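Local coordinates for protein 2-hydroxyisobutyryl-CoA synthetase (Aquincola tertiaricarbonis, PDB 6HDY) that belongs to the ANL superfamily of AMP-binding enzymes, pairing a large AMP-binding part with a smaller C-terminal domain, at residues 374-379 / 411-416; 401-406 / 474-479; 417-422 / 429-434; 449-454 / 479-484. All coordinates share one frame; numbering follows the deposited sequence.

Contact 1 (374-379 / 411-416)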
loop_
_atom_site.group_PDB
_atom_site.type_symbol
_atom_site.label_atom_id
_atom_site.label_comp_id
_atom_site.label_asym_id
_atom_site.label_seq_id
_atom_site.Cartn_x
_atom_site.Cartn_y
_atom_site.Cartn_z
ATOM N N PHE A 374 -4.726 -12.771 30.898
ATOM C CA PHE A 374 -5.156 -14.085 31.383
ATOM C C PHE A 374 -4.721 -14.230 32.841
ATOM O O PHE A 374 -3.825 -13.518 33.302
ATOM C CB PHE A 374 -4.609 -15.222 30.504
ATOM C CG PHE A 374 -3.110 -15.171 30.312
ATOM C CD1 PHE A 374 -2.549 -14.411 29.291
ATOM C CD2 PHE A 374 -2.259 -15.855 31.171
ATOM C CE1 PHE A 374 -1.162 -14.324 29.142
ATOM C CE2 PHE A 374 -0.871 -15.770 31.022
ATOM C CZ PHE A 374 -0.331 -15.011 30.003
ATOM N N THR A 375 -5.366 -15.135 33.570
ATOM C CA THR A 375 -5.084 -15.340 34.986
ATOM C C THR A 375 -4.577 -16.753 35.280
ATOM O O THR A 375 -5.202 -17.736 34.879
ATOM C CB THR A 375 -6.315 -14.942 35.816
ATOM O OG1 THR A 375 -6.578 -13.560 35.578
ATOM C CG2 THR A 375 -6.117 -15.151 37.311
ATOM N N ILE A 376 -3.438 -16.837 35.992
ATOM C CA ILE A 376 -2.841 -18.095 36.442
ATOM C C ILE A 376 -2.643 -18.029 37.966
ATOM O O ILE A 376 -1.917 -17.159 38.445
ATOM C CB ILE A 376 -1.575 -18.503 35.636
ATOM C CG1 ILE A 376 -1.943 -18.710 34.150
ATOM C CG2 ILE A 376 -0.980 -19.797 36.220
ATOM C CD1 ILE A 376 -0.899 -18.677 33.241
ATOM N N ARG A 377 -3.362 -18.905 38.716
ATOM C CA ARG A 377 -3.386 -19.001 40.188
ATOM C C ARG A 377 -3.604 -17.630 40.865
ATOM O O ARG A 377 -2.801 -17.193 41.701
ATOM C CB ARG A 377 -2.159 -19.747 40.749
ATOM C CG ARG A 377 -2.295 -21.267 40.718
ATOM C CD ARG A 377 -1.242 -21.953 41.578
ATOM N NE ARG A 377 -1.454 -21.738 43.016
ATOM C CZ ARG A 377 -1.718 -22.702 43.894
ATOM N NH1 ARG A 377 -1.798 -23.967 43.499
ATOM N NH2 ARG A 377 -1.897 -22.408 45.176
ATOM N N GLY A 378 -4.690 -16.970 40.461
ATOM C CA GLY A 378 -5.107 -15.672 40.980
ATOM C C GLY A 378 -4.211 -14.507 40.605
ATOM O O GLY A 378 -4.392 -13.399 41.128
ATOM N N GLU A 379 -3.242 -14.740 39.696
ATOM C CA GLU A 379 -2.307 -13.715 39.261
ATOM C C GLU A 379 -2.612 -13.228 37.834
ATOM O O GLU A 379 -2.717 -14.041 36.913
ATOM C CB GLU A 379 -0.857 -14.203 39.436
ATOM C CG GLU A 379 0.081 -13.155 40.021
ATOM C CD GLU A 379 -0.263 -12.629 41.402
ATOM O OE1 GLU A 379 -0.483 -13.453 42.322
ATOM O OE2 GLU A 379 -0.298 -11.388 41.567
ATOM N N ASP A 411 -3.427 -23.531 36.507
ATOM C CA ASP A 411 -2.530 -23.662 37.655
ATOM C C ASP A 411 -1.105 -23.214 37.302
ATOM O O ASP A 411 -0.393 -22.668 38.158
ATOM C CB ASP A 411 -2.537 -25.105 38.176
ATOM C CG ASP A 411 -3.840 -25.513 38.851
ATOM O OD1 ASP A 411 -4.361 -24.721 39.673
ATOM O OD2 ASP A 411 -4.317 -26.644 38.593
ATOM N N GLU A 412 -0.695 -23.445 36.035
ATOM C CA GLU A 412 0.642 -23.103 35.543
ATOM C C GLU A 412 0.582 -22.416 34.180
ATOM O O GLU A 412 -0.406 -22.528 33.452
ATOM C CB GLU A 412 1.567 -24.352 35.446
ATOM C CG GLU A 412 1.343 -25.460 36.476
ATOM C CD GLU A 412 0.906 -26.786 35.879
ATOM O OE1 GLU A 412 -0.214 -26.859 35.320
ATOM O OE2 GLU A 412 1.701 -27.751 35.954
ATOM N N LEU A 413 1.682 -21.746 33.826
ATOM C CA LEU A 413 1.880 -21.068 32.565
ATOM C C LEU A 413 2.625 -21.995 31.596
ATOM O O LEU A 413 3.721 -22.433 31.912
ATOM C CB LEU A 413 2.669 -19.769 32.802
ATOM C CG LEU A 413 3.079 -18.960 31.547
ATOM C CD1 LEU A 413 1.864 -18.500 30.746
ATOM C CD2 LEU A 413 3.930 -17.773 31.928
ATOM N N LEU A 414 2.026 -22.293 30.424
ATOM C CA LEU A 414 2.654 -23.139 29.407
ATOM C C LEU A 414 3.295 -22.236 28.346
ATOM O O LEU A 414 2.605 -21.404 27.733
ATOM C CB LEU A 414 1.662 -24.140 28.755
ATOM C CG LEU A 414 0.884 -25.120 29.657
ATOM C CD1 LEU A 414 0.026 -26.042 28.823
ATOM C CD2 LEU A 414 1.812 -25.957 30.541
ATOM N N LEU A 415 4.620 -22.391 28.146
ATOM C CA LEU A 415 5.376 -21.603 27.166
ATOM C C LEU A 415 6.125 -22.497 26.191
ATOM O O LEU A 415 6.650 -23.532 26.594
ATOM C CB LEU A 415 6.365 -20.641 27.859
ATOM C CG LEU A 415 5.813 -19.583 28.845
ATOM C CD1 LEU A 415 6.961 -18.806 29.502
ATOM C CD2 LEU A 415 4.855 -18.577 28.133
ATOM N N ARG A 416 6.125 -22.120 24.901
ATOM C CA ARG A 416 6.870 -22.774 23.824
ATOM C C ARG A 416 7.904 -21.713 23.486
ATOM O O ARG A 416 7.535 -20.644 22.995
ATOM C CB ARG A 416 5.995 -23.111 22.594
ATOM C CG ARG A 416 4.850 -24.113 22.868
ATOM C CD ARG A 416 4.308 -24.690 21.564
ATOM N NE ARG A 416 5.054 -25.895 21.196
ATOM C CZ ARG A 416 5.133 -26.423 19.976
ATOM N NH1 ARG A 416 4.510 -25.849 18.951
ATOM N NH2 ARG A 416 5.851 -27.523 19.768
#
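R377 and D411 bring their CA atoms to 5.4 Å where the 374-379 hairpin meets 411-416, and the chain directions there (CA 374 to 377 against CA 411 to 413) lie 132° apart. The hairpin is closed by a type I' turn from I376 to E379, whose two ends exchange backbone hydrogen bonds in both directions. I376 does most of the touching and uses two branches. Its CD1 meets L413 CD1 at 3.7 Å, the two side chains crossing at about a right angle, while its CG2 lies 3.5 Å from D411 O. With CG1 anti to the carbonyl carbon (chi1 -61°), CG2 is left anti to the backbone N. L413 CD1 is also approached by F374 CE2, at 3.9 Å and obliquely to the ring. At the exposed end, R377 CG packs 3.5 Å from D411 O, and R377 NH1 stays 4.7 Å from D411 OD1, near but not paired. A backbone bond between R377 and M410 ties the turn to the loop just before D411. F374 and L413 both lean on I386 of helix 383-391 and on I402 of strand 399-403, whereas L414 packs on helix 474-486.

Contact 2 (401-406 / 474-479)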
loop_
_atom_site.group_PDB
_atom_site.type_symbol
_atom_site.label_atom_id
_atom_site.label_comp_id
_atom_site.label_asym_id
_atom_site.label_seq_id
_atom_site.Cartn_x
_atom_site.Cartn_y
_atom_site.Cartn_z
ATOM N N ARG A 401 5.540 -18.696 22.192
ATOM C CA ARG A 401 4.085 -18.768 22.191
ATOM C C ARG A 401 3.663 -19.008 23.637
ATOM O O ARG A 401 4.379 -19.669 24.404
ATOM C CB ARG A 401 3.540 -19.912 21.312
ATOM C CG ARG A 401 3.694 -19.766 19.787
ATOM C CD ARG A 401 2.732 -18.787 19.114
ATOM N NE ARG A 401 3.442 -17.545 18.885
ATOM C CZ ARG A 401 3.785 -17.066 17.699
ATOM N NH1 ARG A 401 3.347 -17.642 16.587
ATOM N NH2 ARG A 401 4.538 -15.993 17.614
ATOM N N ILE A 402 2.521 -18.438 24.014
ATOM C CA ILE A 402 1.892 -18.640 25.317
ATOM C C ILE A 402 0.663 -19.502 25.002
ATOM O O ILE A 402 -0.101 -19.150 24.100
ATOM C CB ILE A 402 1.521 -17.308 26.016
ATOM C CG1 ILE A 402 2.706 -16.322 26.037
ATOM C CG2 ILE A 402 0.966 -17.554 27.412
ATOM C CD1 ILE A 402 2.280 -14.863 26.128
ATOM N N VAL A 403 0.551 -20.686 25.641
ATOM C CA VAL A 403 -0.559 -21.618 25.420
ATOM C C VAL A 403 -1.468 -21.597 26.658
ATOM O O VAL A 403 -1.034 -21.929 27.766
ATOM C CB VAL A 403 -0.129 -23.047 24.964
ATOM C CG1 VAL A 403 -1.332 -23.962 24.803
ATOM C CG2 VAL A 403 0.668 -22.996 23.658
ATOM N N ILE A 404 -2.708 -21.111 26.468
ATOM C CA ILE A 404 -3.679 -20.942 27.557
ATOM C C ILE A 404 -5.037 -21.567 27.263
ATOM O O ILE A 404 -5.308 -22.039 26.157
ATOM C CB ILE A 404 -3.854 -19.429 27.970
ATOM C CG1 ILE A 404 -4.710 -18.634 26.925
ATOM C CG2 ILE A 404 -2.516 -18.728 28.293
ATOM C CD1 ILE A 404 -5.315 -17.289 27.416
ATOM N N THR A 405 -5.896 -21.533 28.281
ATOM C CA THR A 405 -7.303 -21.885 28.201
ATOM C C THR A 405 -8.111 -20.874 29.009
ATOM O O THR A 405 -7.777 -20.602 30.166
ATOM C CB THR A 405 -7.589 -23.366 28.525
ATOM O OG1 THR A 405 -8.947 -23.608 28.172
ATOM C CG2 THR A 405 -7.349 -23.741 30.008
ATOM N N ARG A 406 -9.137 -20.280 28.402
ATOM C CA ARG A 406 -9.978 -19.357 29.173
ATOM C C ARG A 406 -11.265 -20.047 29.625
ATOM O O ARG A 406 -12.066 -19.447 30.340
ATOM C CB ARG A 406 -10.217 -18.013 28.460
ATOM C CG ARG A 406 -9.005 -17.085 28.597
ATOM C CD ARG A 406 -9.358 -15.610 28.473
ATOM N NE ARG A 406 -8.175 -14.767 28.272
ATOM C CZ ARG A 406 -7.628 -14.528 27.088
ATOM N NH1 ARG A 406 -8.131 -15.080 25.990
ATOM N NH2 ARG A 406 -6.555 -13.753 26.992
ATOM N N ARG A 474 -8.333 -24.834 24.246
ATOM C CA ARG A 474 -8.440 -25.805 25.345
ATOM C C ARG A 474 -7.806 -27.167 24.993
ATOM O O ARG A 474 -7.199 -27.784 25.863
ATOM C CB ARG A 474 -9.910 -25.980 25.769
ATOM C CG ARG A 474 -10.128 -26.565 27.162
ATOM C CD ARG A 474 -11.564 -27.050 27.302
ATOM N NE ARG A 474 -11.833 -27.693 28.590
ATOM C CZ ARG A 474 -13.016 -28.186 28.952
ATOM N NH1 ARG A 474 -14.056 -28.113 28.129
ATOM N NH2 ARG A 474 -13.168 -28.754 30.141
ATOM N N GLU A 475 -7.953 -27.633 23.736
ATOM C CA GLU A 475 -7.382 -28.903 23.280
ATOM C C GLU A 475 -5.856 -28.812 23.150
ATOM O O GLU A 475 -5.162 -29.759 23.522
ATOM C CB GLU A 475 -8.013 -29.348 21.957
ATOM C CG GLU A 475 -9.450 -29.831 22.098
ATOM C CD GLU A 475 -10.081 -30.307 20.807
ATOM O OE1 GLU A 475 -10.062 -29.546 19.811
ATOM O OE2 GLU A 475 -10.621 -31.436 20.800
ATOM N N VAL A 476 -5.343 -27.663 22.649
ATOM C CA VAL A 476 -3.907 -27.404 22.482
ATOM C C VAL A 476 -3.239 -27.339 23.872
ATOM O O VAL A 476 -2.165 -27.918 24.067
ATOM C CB VAL A 476 -3.634 -26.143 21.596
ATOM C CG1 VAL A 476 -2.151 -25.809 21.536
ATOM C CG2 VAL A 476 -4.174 -26.346 20.184
ATOM N N PHE A 477 -3.902 -26.644 24.829
ATOM C CA PHE A 477 -3.455 -26.487 26.220
ATOM C C PHE A 477 -3.326 -27.848 26.917
ATOM O O PHE A 477 -2.287 -28.134 27.531
ATOM C CB PHE A 477 -4.410 -25.557 27.010
ATOM C CG PHE A 477 -4.038 -25.370 28.467
ATOM C CD1 PHE A 477 -3.139 -24.379 28.853
ATOM C CD2 PHE A 477 -4.587 -26.185 29.452
ATOM C CE1 PHE A 477 -2.787 -24.213 30.197
ATOM C CE2 PHE A 477 -4.220 -26.024 30.794
ATOM C CZ PHE A 477 -3.318 -25.042 31.154
ATOM N N ARG A 478 -4.396 -28.672 26.832
ATOM C CA ARG A 478 -4.432 -29.987 27.450
ATOM C C ARG A 478 -3.401 -30.917 26.832
ATOM O O ARG A 478 -2.655 -31.543 27.580
ATOM C CB ARG A 478 -5.848 -30.576 27.460
ATOM C CG ARG A 478 -6.779 -29.742 28.331
ATOM C CD ARG A 478 -7.731 -30.576 29.131
ATOM N NE ARG A 478 -8.408 -29.776 30.150
ATOM C CZ ARG A 478 -9.727 -29.681 30.273
ATOM N NH1 ARG A 478 -10.528 -30.335 29.438
ATOM N NH2 ARG A 478 -10.258 -28.940 31.235
ATOM N N ALA A 479 -3.267 -30.904 25.484
ATOM C CA ALA A 479 -2.275 -31.707 24.759
ATOM C C ALA A 479 -0.854 -31.361 25.182
ATOM O O ALA A 479 -0.054 -32.268 25.402
ATOM C CB ALA A 479 -2.430 -31.520 23.260
#
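The F477 ring carries T405 CG2 over one face, 4.0 Å from the ring centroid and 19° off the normal, a CH-pi contact displaced slightly toward the rim. At its edge, near the ring plane, V403 O lies 3.4 Å from F477 CD1. I404 CA also reaches F477 CD1, at 3.7 Å but obliquely. A second flat group, the R406 guanidinium, has I404 CD1 over the centre of one face. E407 is a long, weak ion-pair partner of R474 NH1.

T405 is placed to use both branches. OG1 stands anti to the backbone N (chi1 -170°) and rests 3.3 Å from R474 CG, a polar atom against an aliphatic one, which leaves CG2 to cover the ring. F477 points its CB toward 401-406, and CG stands anti to the backbone N (chi1 179°), carrying the ring in under T405 CG2. V403 fills in beside it: CG1 meets V476 CG1 at 3.8 Å and comes to 3.6 Å from F477 CA, so the valine packs on the helix backbone as well as on side chains.

Four of the six touching residues are buried. L414 of the adjacent strand meets F477 too, and D473 OD1, just ahead of the helix, accepts from V476 N. The arrangement is that of a helix laid on a beta sheet, here the C-terminal helix 474-486 of the ANL C-terminal domain covering strand 399-403 and the loop that follows it.

Contact 3 (417-422 / 429-434)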
loop_
_atom_site.group_PDB
_atom_site.type_symbol
_atom_site.label_atom_id
_atom_site.label_comp_id
_atom_site.label_asym_id
_atom_site.label_seq_id
_atom_site.Cartn_x
_atom_site.Cartn_y
_atom_site.Cartn_z
ATOM N N VAL A 417 9.176 -21.946 23.864
ATOM C CA VAL A 417 10.233 -20.949 23.696
ATOM C C VAL A 417 11.352 -21.412 22.749
ATOM O O VAL A 417 11.843 -22.542 22.845
ATOM C CB VAL A 417 10.792 -20.495 25.081
ATOM C CG1 VAL A 417 11.911 -19.471 24.938
ATOM C CG2 VAL A 417 9.684 -19.949 25.982
ATOM N N GLU A 418 11.751 -20.521 21.845
ATOM C CA GLU A 418 12.865 -20.773 20.949
ATOM C C GLU A 418 14.187 -20.421 21.651
ATOM O O GLU A 418 14.311 -19.313 22.179
ATOM C CB GLU A 418 12.760 -19.899 19.681
ATOM C CG GLU A 418 12.309 -20.633 18.433
ATOM C CD GLU A 418 12.287 -19.784 17.180
ATOM O OE1 GLU A 418 13.250 -19.010 16.967
ATOM O OE2 GLU A 418 11.348 -19.953 16.368
ATOM N N PRO A 419 15.194 -21.326 21.645
ATOM C CA PRO A 419 16.543 -20.927 22.103
ATOM C C PRO A 419 17.281 -20.290 20.900
ATOM O O PRO A 419 16.838 -20.438 19.754
ATOM C CB PRO A 419 17.193 -22.265 22.431
ATOM C CG PRO A 419 16.578 -23.214 21.417
ATOM C CD PRO A 419 15.197 -22.696 21.080
ATOM N N SER A 420 18.427 -19.636 21.131
ATOM C CA SER A 420 19.221 -19.089 20.026
ATOM C C SER A 420 19.970 -20.229 19.305
ATOM O O SER A 420 20.159 -21.316 19.883
ATOM C CB SER A 420 20.214 -18.046 20.531
ATOM O OG SER A 420 21.149 -18.614 21.430
ATOM N N GLU A 421 20.362 -19.989 18.036
ATOM C CA GLU A 421 21.121 -20.970 17.248
ATOM C C GLU A 421 22.457 -21.375 17.944
ATOM O O GLU A 421 22.838 -22.553 17.877
ATOM C CB GLU A 421 21.389 -20.454 15.828
ATOM C CG GLU A 421 20.163 -20.520 14.937
ATOM C CD GLU A 421 20.254 -19.651 13.703
ATOM O OE1 GLU A 421 19.637 -18.561 13.696
ATOM O OE2 GLU A 421 20.960 -20.051 12.749
ATOM N N SER A 422 23.110 -20.409 18.657
ATOM C CA SER A 422 24.361 -20.631 19.404
ATOM C C SER A 422 24.119 -21.491 20.651
ATOM O O SER A 422 24.976 -22.322 20.986
ATOM C CB SER A 422 25.058 -19.316 19.750
ATOM O OG SER A 422 24.356 -18.577 20.735
ATOM N N ALA A 429 22.856 -30.418 26.770
ATOM C CA ALA A 429 23.011 -29.898 28.120
ATOM C C ALA A 429 22.796 -28.401 28.156
ATOM O O ALA A 429 22.104 -27.940 29.065
ATOM C CB ALA A 429 24.380 -30.256 28.676
ATOM N N ALA A 430 23.317 -27.653 27.134
ATOM C CA ALA A 430 23.182 -26.204 27.042
ATOM C C ALA A 430 21.730 -25.791 26.753
ATOM O O ALA A 430 21.266 -24.784 27.301
ATOM C CB ALA A 430 24.105 -25.655 25.973
ATOM N N LEU A 431 21.023 -26.565 25.889
ATOM C CA LEU A 431 19.617 -26.350 25.551
ATOM C C LEU A 431 18.781 -26.531 26.819
ATOM O O LEU A 431 18.020 -25.636 27.174
ATOM C CB LEU A 431 19.157 -27.329 24.447
ATOM C CG LEU A 431 19.521 -26.957 23.014
ATOM C CD1 LEU A 431 19.494 -28.176 22.110
ATOM C CD2 LEU A 431 18.619 -25.846 22.479
ATOM N N GLU A 432 18.982 -27.648 27.530
ATOM C CA GLU A 432 18.325 -27.949 28.802
ATOM C C GLU A 432 18.565 -26.858 29.877
ATOM O O GLU A 432 17.617 -26.469 30.556
ATOM C CB GLU A 432 18.707 -29.351 29.298
ATOM C CG GLU A 432 17.935 -29.826 30.529
ATOM C CD GLU A 432 16.423 -29.629 30.571
ATOM O OE1 GLU A 432 15.761 -29.796 29.522
ATOM O OE2 GLU A 432 15.895 -29.364 31.672
ATOM N N THR A 433 19.798 -26.338 29.984
ATOM C CA THR A 433 20.182 -25.255 30.900
ATOM C C THR A 433 19.391 -23.969 30.569
ATOM O O THR A 433 19.039 -23.211 31.481
ATOM C CB THR A 433 21.710 -25.039 30.835
ATOM O OG1 THR A 433 22.371 -26.244 31.250
ATOM C CG2 THR A 433 22.191 -23.857 31.685
ATOM N N PHE A 434 19.123 -23.722 29.273
ATOM C CA PHE A 434 18.365 -22.543 28.885
ATOM C C PHE A 434 16.877 -22.711 29.243
ATOM O O PHE A 434 16.291 -21.789 29.818
ATOM C CB PHE A 434 18.583 -22.154 27.406
ATOM C CG PHE A 434 17.587 -21.111 26.954
ATOM C CD1 PHE A 434 17.694 -19.790 27.385
ATOM C CD2 PHE A 434 16.483 -21.468 26.191
ATOM C CE1 PHE A 434 16.710 -18.850 27.062
ATOM C CE2 PHE A 434 15.517 -20.519 25.845
ATOM C CZ PHE A 434 15.637 -19.217 26.284
#
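In the helix whose L431 and F434 meet P419, A429 O is gripped by two groups of one residue: T433 OG1 bonds to it at 2.8 Å and T433 N at 3.0 Å, from opposite faces of the carbonyl plane. The hydroxyl stands 36° out of that plane. Across the contact the packing is apolar. P419 CG and L431 CD2 are 3.5 Å apart, closer than usual van der Waals contact, and the two side chains cross obliquely. V417 CG1 lies at the edge of the F434 ring, 3.9 Å from F434 CE2, and P419 CB is 3.9 Å from F434 CD2. This is the start of a beta-alpha-beta crossover: strand 413-419 leads through a short helix into helix 428-446, which returns to strand 450-454, its parallel neighbour. The axes of 417-419 and 429-434 run 139° apart, 9.7 Å at closest approach, as suits a helix returning over the sheet. L454 on that next strand touches both L431 and F434, and Y396 touches V417 and F434. S420 is the N-cap of helix 421-425, its OG accepting from V423 N. E418 has its CB directed away from the helix, and its carboxylate holds I460 N and R462.

Contact 4 (449-454 / 479-484)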
loop_
_atom_site.group_PDB
_atom_site.type_symbol
_atom_site.label_atom_id
_atom_site.label_comp_id
_atom_site.label_asym_id
_atom_site.label_seq_id
_atom_site.Cartn_x
_atom_site.Cartn_y
_atom_site.Cartn_z
ATOM N N ARG A 449 4.087 -20.596 38.388
ATOM C CA ARG A 449 4.786 -21.762 37.838
ATOM C C ARG A 449 4.745 -21.673 36.310
ATOM O O ARG A 449 3.684 -21.418 35.735
ATOM C CB ARG A 449 4.161 -23.092 38.355
ATOM C CG ARG A 449 4.658 -24.389 37.672
ATOM C CD ARG A 449 6.016 -24.900 38.147
ATOM N NE ARG A 449 6.503 -25.998 37.303
ATOM C CZ ARG A 449 7.613 -25.959 36.568
ATOM N NH1 ARG A 449 8.384 -24.877 36.570
ATOM N NH2 ARG A 449 7.964 -27.004 35.831
ATOM N N ALA A 450 5.912 -21.817 35.667
ATOM C CA ALA A 450 6.001 -21.738 34.222
ATOM C C ALA A 450 6.676 -22.970 33.636
ATOM O O ALA A 450 7.852 -23.211 33.902
ATOM C CB ALA A 450 6.736 -20.473 33.808
ATOM N N LYS A 451 5.911 -23.775 32.883
ATOM C CA LYS A 451 6.402 -24.941 32.157
ATOM C C LYS A 451 6.890 -24.454 30.772
ATOM O O LYS A 451 6.131 -23.800 30.049
ATOM C CB LYS A 451 5.299 -25.987 31.989
ATOM C CG LYS A 451 5.145 -26.924 33.173
ATOM C CD LYS A 451 4.070 -27.976 32.907
ATOM C CE LYS A 451 4.104 -29.096 33.925
ATOM N NZ LYS A 451 2.987 -30.050 33.725
ATOM N N VAL A 452 8.160 -24.743 30.426
ATOM C CA VAL A 452 8.768 -24.359 29.153
ATOM C C VAL A 452 9.050 -25.585 28.283
ATOM O O VAL A 452 9.699 -26.523 28.725
ATOM C CB VAL A 452 10.052 -23.493 29.331
ATOM C CG1 VAL A 452 10.657 -23.091 27.978
ATOM C CG2 VAL A 452 9.789 -22.254 30.183
ATOM N N GLU A 453 8.581 -25.559 27.043
ATOM C CA GLU A 453 8.908 -26.565 26.042
ATOM C C GLU A 453 9.785 -25.815 25.019
ATOM O O GLU A 453 9.384 -24.738 24.564
ATOM C CB GLU A 453 7.644 -27.111 25.340
ATOM C CG GLU A 453 7.958 -28.239 24.360
ATOM C CD GLU A 453 7.010 -28.459 23.194
ATOM O OE1 GLU A 453 7.170 -29.483 22.490
ATOM O OE2 GLU A 453 6.128 -27.604 22.962
ATOM N N LEU A 454 10.982 -26.342 24.695
ATOM C CA LEU A 454 11.810 -25.691 23.680
ATOM C C LEU A 454 11.396 -26.187 22.314
ATOM O O LEU A 454 11.092 -27.378 22.143
ATOM C CB LEU A 454 13.322 -25.972 23.843
ATOM C CG LEU A 454 14.073 -25.369 25.031
ATOM C CD1 LEU A 454 15.519 -25.807 25.009
ATOM C CD2 LEU A 454 13.978 -23.848 25.053
ATOM N N ALA A 479 -3.267 -30.904 25.484
ATOM C CA ALA A 479 -2.275 -31.707 24.759
ATOM C C ALA A 479 -0.854 -31.361 25.182
ATOM O O ALA A 479 -0.054 -32.268 25.402
ATOM C CB ALA A 479 -2.430 -31.520 23.260
ATOM N N LEU A 480 -0.559 -30.054 25.338
ATOM C CA LEU A 480 0.756 -29.566 25.744
ATOM C C LEU A 480 1.079 -29.929 27.200
ATOM O O LEU A 480 2.161 -30.465 27.449
ATOM C CB LEU A 480 0.934 -28.066 25.457
ATOM C CG LEU A 480 2.321 -27.442 25.762
ATOM C CD1 LEU A 480 3.473 -28.199 25.065
ATOM C CD2 LEU A 480 2.346 -25.996 25.381
ATOM N N ASN A 481 0.142 -29.666 28.140
ATOM C CA ASN A 481 0.306 -29.980 29.562
ATOM C C ASN A 481 0.597 -31.474 29.770
ATOM O O ASN A 481 1.584 -31.816 30.419
ATOM C CB ASN A 481 -0.909 -29.523 30.382
ATOM C CG ASN A 481 -0.555 -29.055 31.778
ATOM O OD1 ASN A 481 0.623 -28.936 32.159
ATOM N ND2 ASN A 481 -1.569 -28.762 32.571
ATOM N N GLN A 482 -0.238 -32.350 29.157
ATOM C CA GLN A 482 -0.128 -33.806 29.153
ATOM C C GLN A 482 1.221 -34.271 28.553
ATOM O O GLN A 482 1.817 -35.213 29.078
ATOM C CB GLN A 482 -1.290 -34.402 28.352
ATOM C CG GLN A 482 -2.641 -34.419 29.083
ATOM C CD GLN A 482 -3.832 -34.467 28.147
ATOM O OE1 GLN A 482 -3.746 -34.930 27.011
ATOM N NE2 GLN A 482 -4.981 -33.997 28.612
ATOM N N GLN A 483 1.692 -33.621 27.456
ATOM C CA GLN A 483 2.970 -33.931 26.808
ATOM C C GLN A 483 4.138 -33.532 27.743
ATOM O O GLN A 483 5.104 -34.286 27.861
ATOM C CB GLN A 483 3.089 -33.194 25.453
ATOM C CG GLN A 483 4.372 -33.517 24.664
ATOM C CD GLN A 483 4.799 -32.438 23.687
ATOM O OE1 GLN A 483 4.369 -31.276 23.748
ATOM N NE2 GLN A 483 5.703 -32.792 22.783
ATOM N N LEU A 484 4.026 -32.342 28.396
ATOM C CA LEU A 484 4.984 -31.772 29.348
ATOM C C LEU A 484 5.001 -32.526 30.671
ATOM O O LEU A 484 5.991 -32.444 31.395
ATOM C CB LEU A 484 4.700 -30.284 29.608
ATOM C CG LEU A 484 5.247 -29.273 28.594
ATOM C CD1 LEU A 484 4.571 -27.931 28.764
ATOM C CD2 LEU A 484 6.759 -29.097 28.731
#
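K451 starts toward helix 479-484 at CB, which lies 3.8 Å from L484 CD1. CG stands anti to the carbonyl carbon (chi1 -85°), and beyond it the chain is extended, sliding past L484 in the opposite direction. CD passes 3.7 Å from N481 OD1, with L484 CB slightly farther off; CE passes the same oxygen. At the tip, NZ gives N481 OD1 a hydrogen bond of 3.0 Å, with a C=O...N angle of 149° and the donor tilted from the carbonyl plane. The two side chains cross at about a right angle.

E453, two residues on and facing the same way, makes the other half of the contact. Its CB meets L484 CD2 at 4.0 Å, so L484 sits with one methyl against each of the two charged side chains. Its OE2 comes 3.4 Å from L480 CD1, while that same oxygen is held by a salt bridge from R416. E453 OE1 lies 3.6 Å from Q483 OE1, the carboxylate and amide planes being steeply inclined. V452, between them, has its CB directed away, and its side chain touches S439 of helix 428-446.

The axes of strand 450-454 and helix 479-484 cross at 85°, 9.8 Å apart. The chemistry is mixed: the stems of K451 and E453 pack on L484 methyls, K451 NZ goes on to N481, and E453 OE2 ends beside L480 CD1 while bound to R416. The amide oxygen gives the ammonium a neutral acceptor, so any compensation of its charge would probably come from other groups, such as the weak pair with E412.

In the fold
All four contacts belong to the C-terminal part of the chain and meet at one mixed sheet, ordered 450-454, 413-419, 399-403, 470-471. Contact 1 brings the hairpin of strands 374-376 and 379-381 to strand 413-419, whose far end contact 3 uses about 22 Å away between centres. Contacts 2 and 4 share helix 474-486 and A479, their centres lie about 10 Å apart, and they place that helix over strands 399-403 and 450-454. Helix 428-446 packs on the sheet through contact 3, with V452 and L454 also facing it. Along the chain, contact 1 closes before contact 3 opens and contact 3 before contact 4, while contact 2 spans contact 3 and its segments alternate with those of 1 and 4. Early and late segments are thereby interleaved into one compact domain.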